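Local coordinates for protein threonine phosphate decarboxylase-like enzyme (PDB 6OUX) that uses pyridoxal phosphate to decarboxylate L-serine O-phosphate to ethanolamine O-phosphate, a precursor in norcobamide biosynthesis, at residues V59-Y62 with I63-L67; I278-Y281 with C282-F286; V287-D290 with F291-Y295. All blocks are in the same frame, centred on the assembly; numbering follows the deposited sequence.

Contact 1: residues V59-Y62 with I63-L67; sequences VLDY and IDREL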
loop_
_atom_site.group_PDB
_atom_site.type_symbol
_atom_site.label_atom_id
_atom_site.label_comp_id
_atom_site.label_asym_id
_atom_site.label_seq_id
_atom_site.Cartn_x
_atom_site.Cartn_y
_atom_site.Cartn_z
ATOM N N VAL A 59 -9.448 17.458 7.078
ATOM C CA VAL A 59 -9.659 16.338 6.164
ATOM C C VAL A 59 -10.818 15.459 6.587
ATOM O O VAL A 59 -11.612 15.085 5.742
ATOM C CB VAL A 59 -8.374 15.514 5.977
ATOM C CG1 VAL A 59 -8.608 14.360 4.989
ATOM C CG2 VAL A 59 -7.289 16.385 5.372
ATOM N N LEU A 60 -10.935 15.102 7.872
ATOM C CA LEU A 60 -12.079 14.282 8.350
ATOM C C LEU A 60 -13.420 14.974 8.089
ATOM O O LEU A 60 -14.438 14.325 7.769
ATOM C CB LEU A 60 -11.960 13.946 9.820
ATOM C CG LEU A 60 -10.836 12.929 10.135
ATOM C CD1 LEU A 60 -10.560 12.948 11.621
ATOM C CD2 LEU A 60 -11.264 11.540 9.610
ATOM N N ASP A 61 -13.419 16.297 8.171
ATOM C CA ASP A 61 -14.623 17.077 7.978
ATOM C C ASP A 61 -15.031 17.025 6.529
ATOM O O ASP A 61 -16.201 16.883 6.276
ATOM C CB ASP A 61 -14.417 18.525 8.437
ATOM C CG ASP A 61 -15.644 19.344 8.306
ATOM O OD1 ASP A 61 -16.640 19.058 9.008
ATOM O OD2 ASP A 61 -15.609 20.221 7.481
ATOM N N TYR A 62 -14.090 17.122 5.576
ATOM C CA TYR A 62 -14.389 16.913 4.190
ATOM C C TYR A 62 -14.900 15.492 3.891
ATOM O O TYR A 62 -15.849 15.303 3.096
ATOM C CB TYR A 62 -13.198 17.234 3.282
ATOM C CG TYR A 62 -13.014 18.678 2.923
ATOM C CD1 TYR A 62 -12.252 19.551 3.694
ATOM C CD2 TYR A 62 -13.555 19.166 1.779
ATOM C CE1 TYR A 62 -12.063 20.855 3.327
ATOM C CE2 TYR A 62 -13.372 20.465 1.399
ATOM C CZ TYR A 62 -12.643 21.297 2.179
ATOM O OH TYR A 62 -12.501 22.543 1.738
ATOM N N ILE A 63 -14.303 14.499 4.555
ATOM C CA ILE A 63 -14.763 13.134 4.415
ATOM C C ILE A 63 -16.240 12.995 4.910
ATOM O O ILE A 63 -17.071 12.439 4.220
ATOM C CB ILE A 63 -13.819 12.173 5.104
ATOM C CG1 ILE A 63 -12.484 12.179 4.372
ATOM C CG2 ILE A 63 -14.414 10.772 5.120
ATOM C CD1 ILE A 63 -11.407 11.339 5.041
ATOM N N ASP A 64 -16.516 13.508 6.097
ATOM C CA ASP A 64 -17.817 13.423 6.667
ATOM C C ASP A 64 -18.817 14.057 5.743
ATOM O O ASP A 64 -19.854 13.446 5.463
ATOM C CB ASP A 64 -17.844 14.120 8.019
ATOM C CG ASP A 64 -19.168 13.979 8.748
ATOM O OD1 ASP A 64 -19.917 13.052 8.469
ATOM O OD2 ASP A 64 -19.463 14.827 9.624
ATOM N N ARG A 65 -18.512 15.275 5.291
ATOM C CA ARG A 65 -19.454 16.068 4.513
ATOM C C ARG A 65 -19.607 15.522 3.104
ATOM O O ARG A 65 -20.717 15.475 2.583
ATOM C CB ARG A 65 -19.124 17.581 4.502
ATOM C CG ARG A 65 -19.292 18.309 5.870
ATOM C CD ARG A 65 -18.455 19.644 6.079
ATOM N NE ARG A 65 -18.362 20.121 4.761
ATOM C CZ ARG A 65 -17.334 20.322 3.976
ATOM N NH1 ARG A 65 -17.694 20.572 2.773
ATOM N NH2 ARG A 65 -16.063 20.434 4.328
ATOM N N GLU A 66 -18.520 15.109 2.500
ATOM C CA GLU A 66 -18.528 14.731 1.087
ATOM C C GLU A 66 -18.686 13.221 0.809
ATOM O O GLU A 66 -19.095 12.837 -0.299
ATOM C CB GLU A 66 -17.285 15.229 0.347
ATOM C CG GLU A 66 -17.092 16.741 0.375
ATOM C CD GLU A 66 -15.937 17.221 -0.510
ATOM O OE1 GLU A 66 -15.129 16.401 -0.946
ATOM O OE2 GLU A 66 -15.797 18.448 -0.733
ATOM N N LEU A 67 -18.344 12.388 1.781
ATOM C CA LEU A 67 -18.408 10.933 1.544
ATOM C C LEU A 67 -19.402 10.237 2.392
ATOM O O LEU A 67 -20.097 9.341 1.918
ATOM C CB LEU A 67 -17.035 10.265 1.773
ATOM C CG LEU A 67 -15.942 10.668 0.783
ATOM C CD1 LEU A 67 -14.706 9.846 1.063
ATOM C CD2 LEU A 67 -16.290 10.532 -0.680
HETATM O O HOH W 1 -17.301 16.324 11.019
#

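Contact 2: residues I278-Y281 with C282-F286; sequences IGEY and CLRLF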
loop_
_atom_site.group_PDB
_atom_site.type_symbol
_atom_site.label_atom_id
_atom_site.label_comp_id
_atom_site.label_asym_id
_atom_site.label_seq_id
_atom_site.Cartn_x
_atom_site.Cartn_y
_atom_site.Cartn_z
ATOM N N ILE A 278 -9.812 5.337 -0.708
ATOM C CA ILE A 278 -9.791 6.480 0.224
ATOM C C ILE A 278 -8.533 7.295 -0.021
ATOM O O ILE A 278 -8.599 8.495 0.066
ATOM C CB ILE A 278 -9.955 6.070 1.715
ATOM C CG1 ILE A 278 -10.103 7.274 2.663
ATOM C CG2 ILE A 278 -8.794 5.234 2.201
ATOM C CD1 ILE A 278 -11.293 8.150 2.291
ATOM N N GLY A 279 -7.421 6.627 -0.356
ATOM C CA GLY A 279 -6.174 7.261 -0.721
ATOM C C GLY A 279 -6.333 8.210 -1.889
ATOM O O GLY A 279 -5.851 9.372 -1.833
ATOM N N GLU A 280 -6.967 7.706 -2.947
ATOM C CA GLU A 280 -7.266 8.502 -4.117
ATOM C C GLU A 280 -8.124 9.707 -3.832
ATOM O O GLU A 280 -7.804 10.764 -4.333
ATOM C CB GLU A 280 -7.938 7.683 -5.199
ATOM C CG GLU A 280 -8.205 8.495 -6.426
ATOM C CD GLU A 280 -8.750 7.665 -7.576
ATOM O OE1 GLU A 280 -8.868 6.416 -7.476
ATOM O OE2 GLU A 280 -9.097 8.300 -8.574
ATOM N N TYR A 281 -9.226 9.534 -3.088
ATOM C CA TYR A 281 -10.078 10.637 -2.677
ATOM C C TYR A 281 -9.180 11.725 -2.035
ATOM O O TYR A 281 -9.283 12.911 -2.347
ATOM C CB TYR A 281 -11.123 10.193 -1.643
ATOM C CG TYR A 281 -11.821 11.373 -1.025
ATOM C CD1 TYR A 281 -12.874 12.019 -1.709
ATOM C CD2 TYR A 281 -11.387 11.931 0.170
ATOM C CE1 TYR A 281 -13.507 13.153 -1.181
ATOM C CE2 TYR A 281 -12.004 13.095 0.679
ATOM C CZ TYR A 281 -13.049 13.698 0.000
ATOM O OH TYR A 281 -13.680 14.830 0.505
ATOM N N CYS A 282 -8.313 11.303 -1.139
ATOM C CA CYS A 282 -7.508 12.259 -0.369
ATOM C C CYS A 282 -6.511 12.957 -1.266
ATOM O O CYS A 282 -6.296 14.160 -1.158
ATOM C CB CYS A 282 -6.763 11.554 0.763
ATOM S SG CYS A 282 -7.794 11.134 2.185
ATOM N N LEU A 283 -5.936 12.198 -2.169
ATOM C CA LEU A 283 -4.979 12.761 -3.103
ATOM C C LEU A 283 -5.612 13.878 -3.953
ATOM O O LEU A 283 -4.993 14.973 -4.144
ATOM C CB LEU A 283 -4.408 11.693 -4.022
ATOM C CG LEU A 283 -3.121 12.150 -4.670
ATOM C CD1 LEU A 283 -1.999 11.829 -3.696
ATOM C CD2 LEU A 283 -2.881 11.475 -6.019
ATOM N N ARG A 284 -6.824 13.600 -4.442
ATOM C CA ARG A 284 -7.543 14.560 -5.279
ATOM C C ARG A 284 -8.056 15.734 -4.465
ATOM O O ARG A 284 -8.139 16.853 -4.979
ATOM C CB ARG A 284 -8.692 13.924 -5.989
ATOM C CG ARG A 284 -8.293 12.894 -7.026
ATOM C CD ARG A 284 -9.555 12.290 -7.666
ATOM N NE ARG A 284 -9.153 11.312 -8.645
ATOM C CZ ARG A 284 -8.798 11.588 -9.898
ATOM N NH1 ARG A 284 -8.880 12.827 -10.398
ATOM N NH2 ARG A 284 -8.394 10.594 -10.667
ATOM N N LEU A 285 -8.362 15.500 -3.205
ATOM C CA LEU A 285 -8.678 16.577 -2.314
ATOM C C LEU A 285 -7.501 17.530 -2.152
ATOM O O LEU A 285 -7.623 18.743 -2.318
ATOM C CB LEU A 285 -9.092 15.991 -0.961
ATOM C CG LEU A 285 -9.581 17.013 0.045
ATOM C CD1 LEU A 285 -10.929 17.603 -0.393
ATOM C CD2 LEU A 285 -9.665 16.287 1.357
ATOM N N PHE A 286 -6.343 16.952 -1.863
ATOM C CA PHE A 286 -5.140 17.690 -1.441
ATOM C C PHE A 286 -4.644 18.656 -2.478
ATOM O O PHE A 286 -3.893 19.557 -2.125
ATOM C CB PHE A 286 -3.996 16.724 -1.096
ATOM C CG PHE A 286 -4.233 15.873 0.113
ATOM C CD1 PHE A 286 -5.258 16.122 1.020
ATOM C CD2 PHE A 286 -3.408 14.761 0.340
ATOM C CE1 PHE A 286 -5.441 15.279 2.121
ATOM C CE2 PHE A 286 -3.595 13.925 1.420
ATOM C CZ PHE A 286 -4.586 14.201 2.324
#

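Contact 3: residues V287-D290 with F291-Y295; sequences VRED and FLKRY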
loop_
_atom_site.group_PDB
_atom_site.type_symbol
_atom_site.label_atom_id
_atom_site.label_comp_id
_atom_site.label_asym_id
_atom_site.label_seq_id
_atom_site.Cartn_x
_atom_site.Cartn_y
_atom_site.Cartn_z
ATOM N N VAL A 287 -5.116 18.534 -3.720
ATOM C CA VAL A 287 -4.743 19.488 -4.786
ATOM C C VAL A 287 -5.846 20.421 -5.259
ATOM O O VAL A 287 -5.627 21.287 -6.131
ATOM C CB VAL A 287 -4.002 18.745 -5.940
ATOM C CG1 VAL A 287 -2.839 17.937 -5.362
ATOM C CG2 VAL A 287 -4.916 17.826 -6.735
ATOM N N ARG A 288 -7.029 20.341 -4.659
ATOM C CA ARG A 288 -8.073 21.312 -4.974
ATOM C C ARG A 288 -7.714 22.654 -4.367
ATOM O O ARG A 288 -7.301 22.732 -3.224
ATOM C CB ARG A 288 -9.426 20.872 -4.460
ATOM C CG ARG A 288 -10.344 20.331 -5.541
ATOM C CD ARG A 288 -11.208 19.264 -4.977
ATOM N NE ARG A 288 -12.083 19.785 -3.967
ATOM C CZ ARG A 288 -12.886 19.044 -3.214
ATOM N NH1 ARG A 288 -12.879 17.727 -3.298
ATOM N NH2 ARG A 288 -13.684 19.633 -2.347
ATOM N N GLU A 289 -7.874 23.709 -5.157
ATOM C CA GLU A 289 -7.772 25.104 -4.722
ATOM C C GLU A 289 -8.514 25.452 -3.428
ATOM O O GLU A 289 -7.966 26.134 -2.551
ATOM C CB GLU A 289 -8.288 26.020 -5.866
ATOM C CG GLU A 289 -8.379 27.507 -5.531
ATOM C CD GLU A 289 -9.726 27.926 -4.944
ATOM O OE1 GLU A 289 -10.777 27.613 -5.565
ATOM O OE2 GLU A 289 -9.731 28.583 -3.868
ATOM N N ASP A 290 -9.788 25.097 -3.366
ATOM C CA ASP A 290 -10.632 25.434 -2.216
ATOM C C ASP A 290 -10.217 24.697 -0.907
ATOM O O ASP A 290 -10.213 25.261 0.196
ATOM C CB ASP A 290 -12.105 25.153 -2.536
ATOM C CG ASP A 290 -12.362 23.707 -3.075
ATOM O OD1 ASP A 290 -11.700 23.247 -4.034
ATOM O OD2 ASP A 290 -13.266 23.031 -2.555
ATOM N N PHE A 291 -9.875 23.418 -1.032
ATOM C CA PHE A 291 -9.295 22.702 0.079
ATOM C C PHE A 291 -7.968 23.349 0.506
ATOM O O PHE A 291 -7.710 23.467 1.691
ATOM C CB PHE A 291 -9.060 21.228 -0.268
ATOM C CG PHE A 291 -8.277 20.477 0.796
ATOM C CD1 PHE A 291 -8.898 20.001 1.906
ATOM C CD2 PHE A 291 -6.880 20.353 0.718
ATOM C CE1 PHE A 291 -8.172 19.340 2.902
ATOM C CE2 PHE A 291 -6.128 19.740 1.711
ATOM C CZ PHE A 291 -6.784 19.239 2.822
ATOM N N LEU A 292 -7.098 23.657 -0.450
ATOM C CA LEU A 292 -5.763 24.184 -0.130
ATOM C C LEU A 292 -5.814 25.497 0.625
ATOM O O LEU A 292 -4.966 25.764 1.458
ATOM C CB LEU A 292 -4.909 24.339 -1.424
ATOM C CG LEU A 292 -4.266 23.013 -1.828
ATOM C CD1 LEU A 292 -3.760 22.988 -3.288
ATOM C CD2 LEU A 292 -3.170 22.603 -0.810
ATOM N N LYS A 293 -6.848 26.329 0.334
ATOM C CA LYS A 293 -7.042 27.530 1.111
ATOM C C LYS A 293 -7.267 27.268 2.580
ATOM O O LYS A 293 -6.676 27.919 3.428
ATOM C CB LYS A 293 -8.195 28.359 0.553
ATOM C CG LYS A 293 -8.458 29.666 1.325
ATOM C CD LYS A 293 -9.475 30.604 0.614
ATOM C CE LYS A 293 -8.925 31.220 -0.686
ATOM N NZ LYS A 293 -8.890 30.349 -1.919
ATOM N N ARG A 294 -8.112 26.275 2.912
ATOM C CA ARG A 294 -8.351 25.957 4.272
ATOM C C ARG A 294 -7.134 25.223 4.876
ATOM O O ARG A 294 -6.863 25.364 6.055
ATOM C CB ARG A 294 -9.615 25.109 4.393
ATOM C CG ARG A 294 -10.866 25.881 3.927
ATOM C CD ARG A 294 -12.178 25.143 4.240
ATOM N NE ARG A 294 -13.238 25.630 3.348
ATOM C CZ ARG A 294 -14.466 25.096 3.218
ATOM N NH1 ARG A 294 -14.801 24.023 3.879
ATOM N NH2 ARG A 294 -15.345 25.630 2.393
ATOM N N TYR A 295 -6.481 24.401 4.079
ATOM C CA TYR A 295 -5.312 23.671 4.550
ATOM C C TYR A 295 -4.206 24.637 4.980
ATOM O O TYR A 295 -3.473 24.390 5.953
ATOM C CB TYR A 295 -4.794 22.687 3.501
ATOM C CG TYR A 295 -3.425 22.169 3.909
ATOM C CD1 TYR A 295 -3.315 21.330 5.019
ATOM C CD2 TYR A 295 -2.243 22.634 3.305
ATOM C CE1 TYR A 295 -2.101 20.876 5.479
ATOM C CE2 TYR A 295 -0.994 22.174 3.743
ATOM C CZ TYR A 295 -0.938 21.284 4.855
ATOM O OH TYR A 295 0.239 20.804 5.456
#

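Contact 1: residues V59-Y62 with I63-L67
Arg65 reaches back one helical turn to both Asp61 and Tyr62. CB and CG lie against the main-chain Asp61 O, with CG 3.4 Å from it. CD and NE pass the carboxylate, and the bend at chi3 (30°) turns the guanidinium back over the first turn. Its NH2 gives a nearly straight salt-bridging hydrogen bond to Asp61 OD2 (3.2 Å, 170° at the hydrogen). The acceptor lies in the guanidinium plane, but the donor stands above the carboxylate plane. The same NH2 sits 3.7 Å above the plane of the Tyr62 ring, over its centre, and Arg65 CZ is 4.8 Å from the ring centroid: a cation-pi contact with the guanidinium tilted against the ring. Glu66 comes to the edge of that ring, its OE2 3.4 Å from Tyr62 CD2 and its carboxylate almost perpendicular to the ring; its oxygens are held by Tyr281 and Arg288. A water bonds to Asp64 OD2 and weakly to Asp61 OD1. On the buried side Val59 CG1 meets Ile63 CD1 at 4.1 Å, and Ile63 also packs on Tyr73 of the second subunit. These are i to i+4 and i to i+3 side-chain pairings of an amphipathic alpha-helix, here helix 53-68, which turns its Tyr62 side to helices 277-286 and 289-314.

Contact 2: residues I278-Y281 with C282-F286
Glu280 OE2 is gripped by two nitrogens of Arg284, NE at 3.0 Å and NH2 at 3.2 Å, and takes part in a further hydrogen bond outside, with Ser82 OG. NE uses the anti lone pair of OE2, while NH2 arrives on the same anti side but somewhat out of the carboxylate plane. Both bonds lie close to the guanidinium plane, so the arginine presents its NE side edge-on to a single oxygen; the carboxylate is turned 42° against it. The two chains run side by side in the same direction: Glu280 leaves with CG opposite its backbone N (chi1 -178°), Arg284 is extended from CG to NE, and Arg284 CG rests 3.5 Å from Glu280 O. Such an i to i+4 salt bridge staples successive turns of helix 277-286, whose main-chain ladder includes Leu285 N to Tyr281 O (2.9 Å). Around the helix from the salt bridge, Tyr281 and Leu285 cover the surface that faces helix 53-68. Leu285 comes obliquely to the outer part of the tyrosine, CD2 4.0 Å from Tyr281 CE2 and CD1 4.0 Å from Tyr281 OH, and that hydroxyl is hydrogen-bonded to Glu66. Cys282 SG lies 4.2 Å from Tyr281 CD2, nearer the root of the ring, and the cysteine also packs on Ile248.

Contact 3: residues V287-D290 with F291-Y295
Leu292 N bonds to Arg288 O at 2.9 Å and Lys293 N to Glu289 O at 3.1 Å, the first turn of a helix that starts just after Arg288. Arg288 is the N-cap residue, its backbone extended (psi 135°) before Glu289 drops into helical angles. Leu292 leans back over this opening turn, CG 3.4 Å from Arg288 O and CD1 3.8 Å from Val287 O. On the outer side Glu289 and Lys293 run side by side, one turn apart, and meet in a salt bridge, OE2 to NZ at 2.8 Å; bends at chi2 of the glutamate and at chi3 and chi4 of the lysine bring the ends together. Asp290 folds back towards Arg288. Its CG stands between its own backbone N and carbonyl carbon (chi1 52°), which sets the carboxylate beside the guanidinium, where Arg288 NE to OD1 and NH2 to OD2 are two nearly straight but weak bonds. Together they form a long salt bridge, NH2 to OD2 being 3.4 Å, and NH2 has a stronger partner in Glu66. Acidic residues are common in the first turn of a helix, where their charge probably suits the positive end of the helix dipole; Glu289 and Asp290 hold these places at the start of helix 289-314.

How the contacts relate
Each contact joins consecutive residues, so none encloses a chain loop: the three follow in series, without nesting or crossing. Contact 1 comes first, on helix 53-68. After more than 200 residues, including all strands of the seven-stranded sheet, the chain returns in contact 2, on helix 277-286, and turns sharply through 287-288 into contact 3 at the start of helix 289-314. Contact 1 touches both others: through its two carboxylate oxygens Glu66 ties helix 53-68 to helix 277-286 and to the N-cap of helix 289-314. Tyr62 packs against Leu285 and meets Phe291 edge-to-face. Phe286 and Phe291 join the two later helices.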